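Local coordinates for paenibacillus xanthan lyase (Paenibacillus, PDB 6F2P), which cleaves the bacterial polysaccharide xanthan, probably by the beta-elimination that characterises lyases of polysaccharide lyase family 8, at residues 973-982 with 1018-1029; 168-179 with 232-240. All blocks are in the same frame, centred on the assembly; numbering follows the deposited sequence.

How the contacts relate
Contact 1 and contact 2 mark two far-apart regions of one long chain: their centres are 96 Å apart, their nearest atoms about 74 Å, and they lie on opposite sides of the chain's centre. Contact 2, met first along the chain, pairs two helices of the N-terminal helical domain, which in this lyase family probably shares the catalytic cleft with the super-sandwich domain. Contact 1 joins two beta strands and their adjoining loops in the golvesin-like C-terminal domain, its centre about 71 Å from that of the chain against about 28 Å for contact 2. Each supplies one acidic ligand to a different calcium ion, Glu-174 in contact 2 and Asp-1023 in contact 1.

Contact 1: 973-982 with 1018-1029; sequences NRATNVPVDV and IKIRTDATNGYV
Val-978 CG1 sits 3.8 Å from Ile-1020 CG2 and equally close to Val-1029 CG1, linking the strand pair to the loop beyond it. Val-980 meets Ile-1018 CG2 through CG1 at 4.1 Å, a methyl that chi1 of -178° sets opposite the backbone N. Val-980, Val-982, Ile-1018 and Ile-1020 share one face of the sheet, and Met-966 of strand 960-967 packs on three of them. Strands 978-982 and 1018-1021 are antiparallel neighbours in a five-stranded sheet of the golvesin-like C-terminal domain, a beta sandwich; Asp-981 and Lys-1019 form its hydrogen-bonded pair here. Beside them, Pro-979 CB lies over one face of the Arg-1021 guanidinium, 3.6 Å from NH2. The chain of Arg-1021, bent at chi2 and chi3, brings NH1 to Asp-981 OD1 in a 2.6 Å salt bridge, while NE makes a weaker one to Asp-1023, a calcium ligand. Further out, two asparagines clasp the loops. Asn-977 OD1 receives Asn-1026 N on a lone pair at 3.1 Å, and its ND2 donates to Ala-1024 O. The Asn-1026 amide in turn brackets Thr-976: OD1 accepts Thr-976 N, and ND2 donates to OG1 in the amide plane, nearly straight at 169°. At the far edge, Tyr-1028 N bonds to Asn-973 O, and Tyr-1028 O accepts Ala-975 N at 2.9 Å.

Contact 2: 168-179 with 232-240; sequences GANRLWESQVIA and ELLSGIADL. With CA (calcium ion), chain F.
Ser-175 keeps CB 4.2 Å from Leu-240 CD1 but turns its hydroxyl back onto its own helix, where Arg-171 O accepts both Ser-175 N and Ser-175 OG, from opposite faces of the carbonyl plane. Ser-175 OG lies 2.8 Å from Arg-171 O, which satisfies the hydroxyl within the helix, and the serine meets Leu-240 through carbon. No hydrogen bond crosses between 168-179 and 232-240; the join is made by shape. Leu-172 is its centre: chi1 near 171° swings its branch across, with Leu-172 CD2 settling 3.6 Å from Gly-236 CA, on bare backbone, and also touching Glu-232 O and Leu-233, while Leu-172 CD1 reaches Ile-237 CG1 at 4.0 Å. One turn on, the extended Gln-176 puts OE1 3.3 Å from Gly-236 CA, and about a turn further Ala-179 CB packs on Leu-240 CD2. At the other end, Glu-232 OE2 comes to the rim of the Trp-173 indole near its plane, 3.0 Å from CZ2, with carboxylate and ring 31° apart; it also lies beside Ala-169 CB. An alanine in place of Glu-232 would remove this carboxylate and is likely to leave the rim of Trp-173 and the Ala-169 methyl with a gap beside them. On the side of helix 168-179 turned from its partner, Glu-174 OE2 binds calcium at 2.5 Å, together with four waters, Gln-161 and Ser-163. Segments 168-179 and 232-240 run nearly parallel, 22° apart, with axes 9.8 Å from each other at closest approach, as fits co-directional helices in the alpha/alpha toroid that forms the N-terminal domain of family 8 polysaccharide lyases.

Contact 1: 973-982 with 1018-1029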
loop_
_atom_site.group_PDB
_atom_site.type_symbol
_atom_site.label_atom_id
_atom_site.label_comp_id
_atom_site.label_asym_id
_atom_site.label_seq_id
_atom_site.Cartn_x
_atom_site.Cartn_y
_atom_site.Cartn_z
ATOM N N ASN A 973 -23.846 0.162 -74.086
ATOM C CA ASN A 973 -24.191 -1.232 -74.299
ATOM C C ASN A 973 -24.694 -1.876 -73.014
ATOM O O ASN A 973 -24.837 -3.095 -72.941
ATOM C CB ASN A 973 -22.974 -1.991 -74.815
ATOM C CG ASN A 973 -21.771 -1.815 -73.920
ATOM O OD1 ASN A 973 -21.630 -2.498 -72.906
ATOM N ND2 ASN A 973 -20.901 -0.883 -74.282
ATOM N N ARG A 974 -24.954 -1.053 -72.000
ATOM C CA ARG A 974 -25.453 -1.552 -70.723
ATOM C C ARG A 974 -26.965 -1.768 -70.729
ATOM O O ARG A 974 -27.701 -1.089 -71.452
ATOM C CB ARG A 974 -25.089 -0.592 -69.592
ATOM C CG ARG A 974 -23.845 -0.972 -68.821
ATOM C CD ARG A 974 -22.603 -0.790 -69.662
ATOM N NE ARG A 974 -21.390 -0.976 -68.874
ATOM C CZ ARG A 974 -20.176 -1.094 -69.398
ATOM N NH1 ARG A 974 -20.014 -1.055 -70.714
ATOM N NH2 ARG A 974 -19.123 -1.259 -68.609
ATOM N N ALA A 975 -27.416 -2.719 -69.915
ATOM C CA ALA A 975 -28.839 -2.908 -69.663
ATOM C C ALA A 975 -29.414 -1.693 -68.931
ATOM O O ALA A 975 -28.727 -1.055 -68.124
ATOM C CB ALA A 975 -29.072 -4.173 -68.855
ATOM N N THR A 976 -30.673 -1.373 -69.223
ATOM C CA THR A 976 -31.341 -0.221 -68.623
ATOM C C THR A 976 -32.249 -0.655 -67.479
ATOM O O THR A 976 -32.789 0.177 -66.744
ATOM C CB THR A 976 -32.185 0.548 -69.665
ATOM O OG1 THR A 976 -33.176 -0.323 -70.227
ATOM C CG2 THR A 976 -31.308 1.067 -70.780
ATOM N N ASN A 977 -32.409 -1.966 -67.335
ATOM C CA ASN A 977 -33.365 -2.525 -66.391
ATOM C C ASN A 977 -32.753 -3.616 -65.523
ATOM O O ASN A 977 -33.318 -4.701 -65.383
ATOM C CB ASN A 977 -34.594 -3.061 -67.139
ATOM C CG ASN A 977 -34.235 -4.114 -68.180
ATOM O OD1 ASN A 977 -33.116 -4.142 -68.692
ATOM N ND2 ASN A 977 -35.187 -4.989 -68.489
ATOM N N VAL A 978 -31.599 -3.324 -64.932
ATOM C CA VAL A 978 -30.926 -4.298 -64.084
ATOM C C VAL A 978 -31.663 -4.447 -62.760
ATOM O O VAL A 978 -31.761 -3.485 -61.997
ATOM C CB VAL A 978 -29.469 -3.896 -63.817
ATOM C CG1 VAL A 978 -28.758 -4.980 -63.013
ATOM C CG2 VAL A 978 -28.753 -3.630 -65.133
ATOM N N PRO A 979 -32.197 -5.652 -62.489
ATOM C CA PRO A 979 -32.905 -5.900 -61.229
ATOM C C PRO A 979 -31.936 -6.092 -60.064
ATOM O O PRO A 979 -31.007 -6.897 -60.153
ATOM C CB PRO A 979 -33.672 -7.197 -61.507
ATOM C CG PRO A 979 -32.863 -7.898 -62.529
ATOM C CD PRO A 979 -32.232 -6.825 -63.381
ATOM N N VAL A 980 -32.148 -5.340 -58.987
ATOM C CA VAL A 980 -31.304 -5.431 -57.802
ATOM C C VAL A 980 -32.145 -5.725 -56.566
ATOM O O VAL A 980 -33.091 -5.001 -56.267
ATOM C CB VAL A 980 -30.521 -4.127 -57.572
ATOM C CG1 VAL A 980 -29.616 -4.261 -56.354
ATOM C CG2 VAL A 980 -29.713 -3.774 -58.807
ATOM N N ASP A 981 -31.805 -6.796 -55.855
ATOM C CA ASP A 981 -32.469 -7.111 -54.594
ATOM C C ASP A 981 -31.687 -6.562 -53.415
ATOM O O ASP A 981 -30.460 -6.607 -53.400
ATOM C CB ASP A 981 -32.634 -8.620 -54.417
ATOM C CG ASP A 981 -33.568 -9.221 -55.430
ATOM O OD1 ASP A 981 -34.463 -8.493 -55.914
ATOM O OD2 ASP A 981 -33.405 -10.418 -55.747
ATOM N N VAL A 982 -32.404 -6.039 -52.430
ATOM C CA VAL A 982 -31.796 -5.669 -51.166
ATOM C C VAL A 982 -32.528 -6.408 -50.055
ATOM O O VAL A 982 -33.658 -6.061 -49.711
ATOM C CB VAL A 982 -31.868 -4.153 -50.923
ATOM C CG1 VAL A 982 -31.299 -3.813 -49.559
ATOM C CG2 VAL A 982 -31.128 -3.407 -52.020
ATOM N N ILE A 1018 -27.268 -7.915 -50.933
ATOM C CA ILE A 1018 -27.596 -7.043 -52.041
ATOM C C ILE A 1018 -27.222 -7.777 -53.316
ATOM O O ILE A 1018 -26.046 -7.835 -53.679
ATOM C CB ILE A 1018 -26.827 -5.722 -51.948
ATOM C CG1 ILE A 1018 -27.140 -5.035 -50.619
ATOM C CG2 ILE A 1018 -27.182 -4.812 -53.110
ATOM C CD1 ILE A 1018 -26.211 -3.899 -50.296
ATOM N N LYS A 1019 -28.227 -8.351 -53.976
ATOM C CA LYS A 1019 -28.013 -9.202 -55.146
ATOM C C LYS A 1019 -28.318 -8.478 -56.456
ATOM O O LYS A 1019 -29.266 -7.696 -56.546
ATOM C CB LYS A 1019 -28.855 -10.482 -55.047
ATOM C CG LYS A 1019 -28.638 -11.454 -56.206
ATOM C CD LYS A 1019 -29.701 -12.550 -56.266
ATOM C CE LYS A 1019 -29.555 -13.558 -55.135
ATOM N NZ LYS A 1019 -30.494 -14.708 -55.318
ATOM N N ILE A 1020 -27.494 -8.740 -57.467
ATOM C CA ILE A 1020 -27.739 -8.254 -58.815
ATOM C C ILE A 1020 -28.136 -9.433 -59.691
ATOM O O ILE A 1020 -27.365 -10.375 -59.847
ATOM C CB ILE A 1020 -26.490 -7.580 -59.398
ATOM C CG1 ILE A 1020 -26.180 -6.293 -58.630
ATOM C CG2 ILE A 1020 -26.682 -7.284 -60.871
ATOM C CD1 ILE A 1020 -24.866 -5.653 -59.017
ATOM N N ARG A 1021 -29.351 -9.389 -60.232
ATOM C CA ARG A 1021 -29.867 -10.451 -61.097
ATOM C C ARG A 1021 -29.798 -10.002 -62.553
ATOM O O ARG A 1021 -29.553 -8.826 -62.836
ATOM C CB ARG A 1021 -31.310 -10.812 -60.719
ATOM C CG ARG A 1021 -31.460 -11.736 -59.502
ATOM C CD ARG A 1021 -32.756 -11.442 -58.738
ATOM N NE ARG A 1021 -33.855 -11.095 -59.642
ATOM C CZ ARG A 1021 -34.755 -10.141 -59.408
ATOM N NH1 ARG A 1021 -34.703 -9.429 -58.293
ATOM N NH2 ARG A 1021 -35.716 -9.896 -60.289
ATOM N N THR A 1022 -30.003 -10.935 -63.477
ATOM C CA THR A 1022 -29.879 -10.620 -64.902
ATOM C C THR A 1022 -31.158 -10.895 -65.703
ATOM O O THR A 1022 -31.165 -10.757 -66.929
ATOM C CB THR A 1022 -28.693 -11.371 -65.545
ATOM O OG1 THR A 1022 -28.880 -12.784 -65.384
ATOM C CG2 THR A 1022 -27.374 -10.950 -64.894
ATOM N N ASP A 1023 -32.228 -11.270 -65.003
ATOM C CA ASP A 1023 -33.506 -11.610 -65.629
ATOM C C ASP A 1023 -34.032 -10.480 -66.509
ATOM O O ASP A 1023 -34.143 -9.338 -66.065
ATOM C CB ASP A 1023 -34.552 -11.955 -64.561
ATOM C CG ASP A 1023 -34.071 -13.024 -63.588
ATOM O OD1 ASP A 1023 -33.342 -12.678 -62.633
ATOM O OD2 ASP A 1023 -34.431 -14.209 -63.768
ATOM N N ALA A 1024 -34.329 -10.812 -67.763
ATOM C CA ALA A 1024 -34.974 -9.892 -68.708
ATOM C C ALA A 1024 -34.181 -8.626 -69.042
ATOM O O ALA A 1024 -34.743 -7.656 -69.554
ATOM C CB ALA A 1024 -36.384 -9.526 -68.230
ATOM N N THR A 1025 -32.878 -8.639 -68.778
ATOM C CA THR A 1025 -32.050 -7.458 -69.023
ATOM C C THR A 1025 -31.787 -7.224 -70.510
ATOM O O THR A 1025 -31.477 -8.159 -71.256
ATOM C CB THR A 1025 -30.724 -7.504 -68.228
ATOM O OG1 THR A 1025 -30.203 -8.840 -68.224
ATOM C CG2 THR A 1025 -30.959 -7.065 -66.789
ATOM N N ASN A 1026 -31.923 -5.968 -70.929
ATOM C CA ASN A 1026 -31.830 -5.606 -72.341
ATOM C C ASN A 1026 -30.424 -5.220 -72.817
ATOM O O ASN A 1026 -30.253 -4.679 -73.916
ATOM C CB ASN A 1026 -32.847 -4.508 -72.680
ATOM C CG ASN A 1026 -32.618 -3.224 -71.901
ATOM O OD1 ASN A 1026 -31.478 -2.815 -71.662
ATOM N ND2 ASN A 1026 -33.707 -2.575 -71.509
ATOM N N GLY A 1027 -29.428 -5.504 -71.984
ATOM C CA GLY A 1027 -28.044 -5.213 -72.308
ATOM C C GLY A 1027 -27.079 -5.843 -71.320
ATOM O O GLY A 1027 -27.427 -6.788 -70.603
ATOM N N TYR A 1028 -25.860 -5.314 -71.279
ATOM C CA TYR A 1028 -24.823 -5.839 -70.394
ATOM C C TYR A 1028 -25.116 -5.532 -68.926
ATOM O O TYR A 1028 -25.502 -4.415 -68.578
ATOM C CB TYR A 1028 -23.452 -5.270 -70.778
ATOM C CG TYR A 1028 -22.798 -5.964 -71.951
ATOM C CD1 TYR A 1028 -22.101 -7.152 -71.777
ATOM C CD2 TYR A 1028 -22.868 -5.430 -73.232
ATOM C CE1 TYR A 1028 -21.501 -7.790 -72.844
ATOM C CE2 TYR A 1028 -22.271 -6.064 -74.306
ATOM C CZ TYR A 1028 -21.589 -7.246 -74.104
ATOM O OH TYR A 1028 -20.988 -7.890 -75.159
ATOM N N VAL A 1029 -24.916 -6.528 -68.067
ATOM C CA VAL A 1029 -25.105 -6.344 -66.631
ATOM C C VAL A 1029 -23.764 -6.250 -65.894
ATOM O O VAL A 1029 -23.008 -7.213 -65.844
ATOM C CB VAL A 1029 -25.955 -7.485 -66.025
ATOM C CG1 VAL A 1029 -26.107 -7.306 -64.514
ATOM C CG2 VAL A 1029 -27.314 -7.546 -66.696
HETATM O O HOH W 1 -35.128 -6.455 -65.913
#

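Contact 2: 168-179 with 232-240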
loop_
_atom_site.group_PDB
_atom_site.type_symbol
_atom_site.label_atom_id
_atom_site.label_comp_id
_atom_site.label_asym_id
_atom_site.label_seq_id
_atom_site.Cartn_x
_atom_site.Cartn_y
_atom_site.Cartn_z
ATOM N N GLY A 168 -1.804 13.078 18.814
ATOM C CA GLY A 168 -0.998 11.878 18.955
ATOM C C GLY A 168 -0.595 11.523 20.374
ATOM O O GLY A 168 -1.415 11.560 21.288
ATOM N N ALA A 169 0.681 11.197 20.561
ATOM C CA ALA A 169 1.171 10.753 21.863
ATOM C C ALA A 169 1.097 11.838 22.958
ATOM O O ALA A 169 0.906 11.532 24.134
ATOM C CB ALA A 169 2.577 10.197 21.737
ATOM N N ASN A 170 1.235 13.101 22.585
ATOM C CA ASN A 170 1.070 14.154 23.575
ATOM C C ASN A 170 -0.341 14.151 24.121
ATOM O O ASN A 170 -0.570 14.390 25.312
ATOM C CB ASN A 170 1.372 15.526 22.980
ATOM C CG ASN A 170 2.824 15.701 22.643
ATOM O OD1 ASN A 170 3.705 15.072 23.247
ATOM N ND2 ASN A 170 3.093 16.573 21.682
ATOM N N ARG A 171 -1.290 13.891 23.227
ATOM C CA ARG A 171 -2.686 13.903 23.602
ATOM C C ARG A 171 -2.966 12.756 24.552
ATOM O O ARG A 171 -3.708 12.908 25.523
ATOM C CB ARG A 171 -3.566 13.784 22.375
ATOM C CG ARG A 171 -5.043 13.772 22.706
ATOM C CD ARG A 171 -5.901 13.824 21.457
ATOM N NE ARG A 171 -7.284 14.044 21.826
ATOM C CZ ARG A 171 -7.865 15.238 21.857
ATOM N NH1 ARG A 171 -9.135 15.343 22.229
ATOM N NH2 ARG A 171 -7.180 16.322 21.510
ATOM N N LEU A 172 -2.360 11.610 24.267
ATOM C CA LEU A 172 -2.486 10.448 25.131
ATOM C C LEU A 172 -1.966 10.779 26.521
ATOM O O LEU A 172 -2.642 10.545 27.528
ATOM C CB LEU A 172 -1.703 9.272 24.558
ATOM C CG LEU A 172 -1.575 8.068 25.486
ATOM C CD1 LEU A 172 -2.948 7.560 25.883
ATOM C CD2 LEU A 172 -0.784 6.977 24.798
ATOM N N TRP A 173 -0.764 11.340 26.563
ATOM C CA TRP A 173 -0.127 11.670 27.826
ATOM C C TRP A 173 -0.895 12.735 28.580
ATOM O O TRP A 173 -0.971 12.692 29.808
ATOM C CB TRP A 173 1.304 12.116 27.593
ATOM C CG TRP A 173 2.115 11.033 27.012
ATOM C CD1 TRP A 173 1.970 9.697 27.234
ATOM C CD2 TRP A 173 3.192 11.175 26.084
ATOM N NE1 TRP A 173 2.898 8.993 26.510
ATOM C CE2 TRP A 173 3.663 9.878 25.793
ATOM C CE3 TRP A 173 3.810 12.277 25.471
ATOM C CZ2 TRP A 173 4.730 9.648 24.918
ATOM C CZ3 TRP A 173 4.869 12.047 24.595
ATOM C CH2 TRP A 173 5.316 10.742 24.330
ATOM N N GLU A 174 -1.447 13.696 27.850
ATOM C CA GLU A 174 -2.358 14.660 28.451
ATOM C C GLU A 174 -3.444 13.887 29.179
ATOM O O GLU A 174 -3.739 14.148 30.351
ATOM C CB GLU A 174 -3.001 15.543 27.382
ATOM C CG GLU A 174 -2.161 16.703 26.896
ATOM C CD GLU A 174 -2.871 17.503 25.817
ATOM O OE1 GLU A 174 -3.315 16.900 24.820
ATOM O OE2 GLU A 174 -2.998 18.732 25.963
ATOM N N SER A 175 -4.006 12.908 28.475
ATOM C CA SER A 175 -5.153 12.159 28.965
ATOM C C SER A 175 -4.794 11.329 30.175
ATOM O O SER A 175 -5.538 11.336 31.146
ATOM C CB SER A 175 -5.753 11.271 27.864
ATOM O OG SER A 175 -6.056 12.034 26.710
ATOM N N GLN A 176 -3.674 10.606 30.121
ATOM C CA GLN A 176 -3.201 9.857 31.292
ATOM C C GLN A 176 -2.991 10.762 32.507
ATOM O O GLN A 176 -3.448 10.453 33.598
ATOM C CB GLN A 176 -1.899 9.101 30.993
ATOM C CG GLN A 176 -2.061 7.905 30.065
ATOM C CD GLN A 176 -0.734 7.269 29.674
ATOM O OE1 GLN A 176 -0.534 6.064 29.848
ATOM N NE2 GLN A 176 0.179 8.076 29.133
ATOM N N VAL A 177 -2.299 11.879 32.301
ATOM C CA VAL A 177 -1.965 12.791 33.373
ATOM C C VAL A 177 -3.233 13.330 33.991
ATOM O O VAL A 177 -3.392 13.364 35.218
ATOM C CB VAL A 177 -1.107 13.959 32.862
ATOM C CG1 VAL A 177 -1.164 15.112 33.823
ATOM C CG2 VAL A 177 0.340 13.503 32.682
ATOM N N ILE A 178 -4.151 13.728 33.124
ATOM C CA ILE A 178 -5.419 14.283 33.572
ATOM C C ILE A 178 -6.268 13.242 34.295
ATOM O O ILE A 178 -6.826 13.513 35.354
ATOM C CB ILE A 178 -6.171 14.927 32.405
ATOM C CG1 ILE A 178 -5.532 16.277 32.098
ATOM C CG2 ILE A 178 -7.635 15.090 32.730
ATOM C CD1 ILE A 178 -6.026 16.916 30.844
ATOM N N ALA A 179 -6.331 12.039 33.744
ATOM C CA ALA A 179 -7.087 10.965 34.365
ATOM C C ALA A 179 -6.522 10.591 35.726
ATOM O O ALA A 179 -7.266 10.414 36.685
ATOM C CB ALA A 179 -7.104 9.755 33.459
ATOM N N GLU A 232 3.836 3.274 21.611
ATOM C CA GLU A 232 3.525 4.029 22.817
ATOM C C GLU A 232 2.043 4.419 22.938
ATOM O O GLU A 232 1.519 4.476 24.047
ATOM C CB GLU A 232 4.508 5.198 23.083
ATOM C CG GLU A 232 4.373 6.449 22.228
ATOM C CD GLU A 232 5.705 7.206 22.073
ATOM O OE1 GLU A 232 6.688 6.620 21.560
ATOM O OE2 GLU A 232 5.774 8.392 22.457
ATOM N N LEU A 233 1.363 4.651 21.818
ATOM C CA LEU A 233 -0.083 4.860 21.867
ATOM C C LEU A 233 -0.767 3.608 22.399
ATOM O O LEU A 233 -1.551 3.678 23.346
ATOM C CB LEU A 233 -0.654 5.196 20.497
ATOM C CG LEU A 233 -0.395 6.555 19.856
ATOM C CD1 LEU A 233 -1.156 6.627 18.541
ATOM C CD2 LEU A 233 -0.819 7.690 20.758
ATOM N N LEU A 234 -0.461 2.465 21.790
ATOM C CA LEU A 234 -1.008 1.187 22.237
ATOM C C LEU A 234 -0.838 1.004 23.744
ATOM O O LEU A 234 -1.762 0.561 24.434
ATOM C CB LEU A 234 -0.339 0.022 21.505
ATOM C CG LEU A 234 -0.773 -1.375 21.977
ATOM C CD1 LEU A 234 -2.226 -1.695 21.617
ATOM C CD2 LEU A 234 0.143 -2.449 21.446
ATOM N N SER A 235 0.337 1.360 24.250
ATOM C CA SER A 235 0.636 1.167 25.664
ATOM C C SER A 235 -0.268 1.996 26.563
ATOM O O SER A 235 -0.972 1.452 27.415
ATOM C CB SER A 235 2.091 1.512 25.957
ATOM O OG SER A 235 2.471 0.976 27.208
ATOM N N GLY A 236 -0.250 3.311 26.362
ATOM C CA GLY A 236 -1.055 4.225 27.155
ATOM C C GLY A 236 -2.548 3.957 27.086
ATOM O O GLY A 236 -3.248 4.021 28.101
ATOM N N ILE A 237 -3.042 3.659 25.888
ATOM C CA ILE A 237 -4.456 3.342 25.709
ATOM C C ILE A 237 -4.851 2.024 26.393
ATOM O O ILE A 237 -5.871 1.950 27.080
ATOM C CB ILE A 237 -4.851 3.348 24.220
ATOM C CG1 ILE A 237 -4.716 4.768 23.664
ATOM C CG2 ILE A 237 -6.267 2.826 24.041
ATOM C CD1 ILE A 237 -4.815 4.859 22.172
ATOM N N ALA A 238 -4.029 0.995 26.235
ATOM C CA ALA A 238 -4.307 -0.263 26.906
ATOM C C ALA A 238 -4.291 -0.073 28.424
ATOM O O ALA A 238 -5.033 -0.737 29.143
ATOM C CB ALA A 238 -3.312 -1.331 26.483
ATOM N N ASP A 239 -3.455 0.840 28.913
ATOM C CA ASP A 239 -3.384 1.067 30.350
ATOM C C ASP A 239 -4.592 1.849 30.835
ATOM O O ASP A 239 -5.188 1.496 31.849
ATOM C CB ASP A 239 -2.076 1.751 30.765
ATOM C CG ASP A 239 -0.947 0.758 31.000
ATOM O OD1 ASP A 239 -1.183 -0.466 30.885
ATOM O OD2 ASP A 239 0.179 1.200 31.312
ATOM N N LEU A 240 -4.962 2.897 30.107
ATOM C CA LEU A 240 -6.138 3.675 30.474
ATOM C C LEU A 240 -7.406 2.834 30.469
ATOM O O LEU A 240 -8.233 2.943 31.375
ATOM C CB LEU A 240 -6.318 4.865 29.547
ATOM C CG LEU A 240 -5.875 6.186 30.163
ATOM C CD1 LEU A 240 -6.364 7.329 29.308
ATOM C CD2 LEU A 240 -6.401 6.311 31.583
HETATM CA CA CA F . -2.825 20.216 27.950
HETATM O O HOH W 2 -4.208 22.161 28.559
HETATM O O HOH W 3 -0.466 19.652 27.164
HETATM O O HOH W 4 -1.342 21.860 29.017
HETATM O O HOH W 5 -2.485 21.851 26.346
#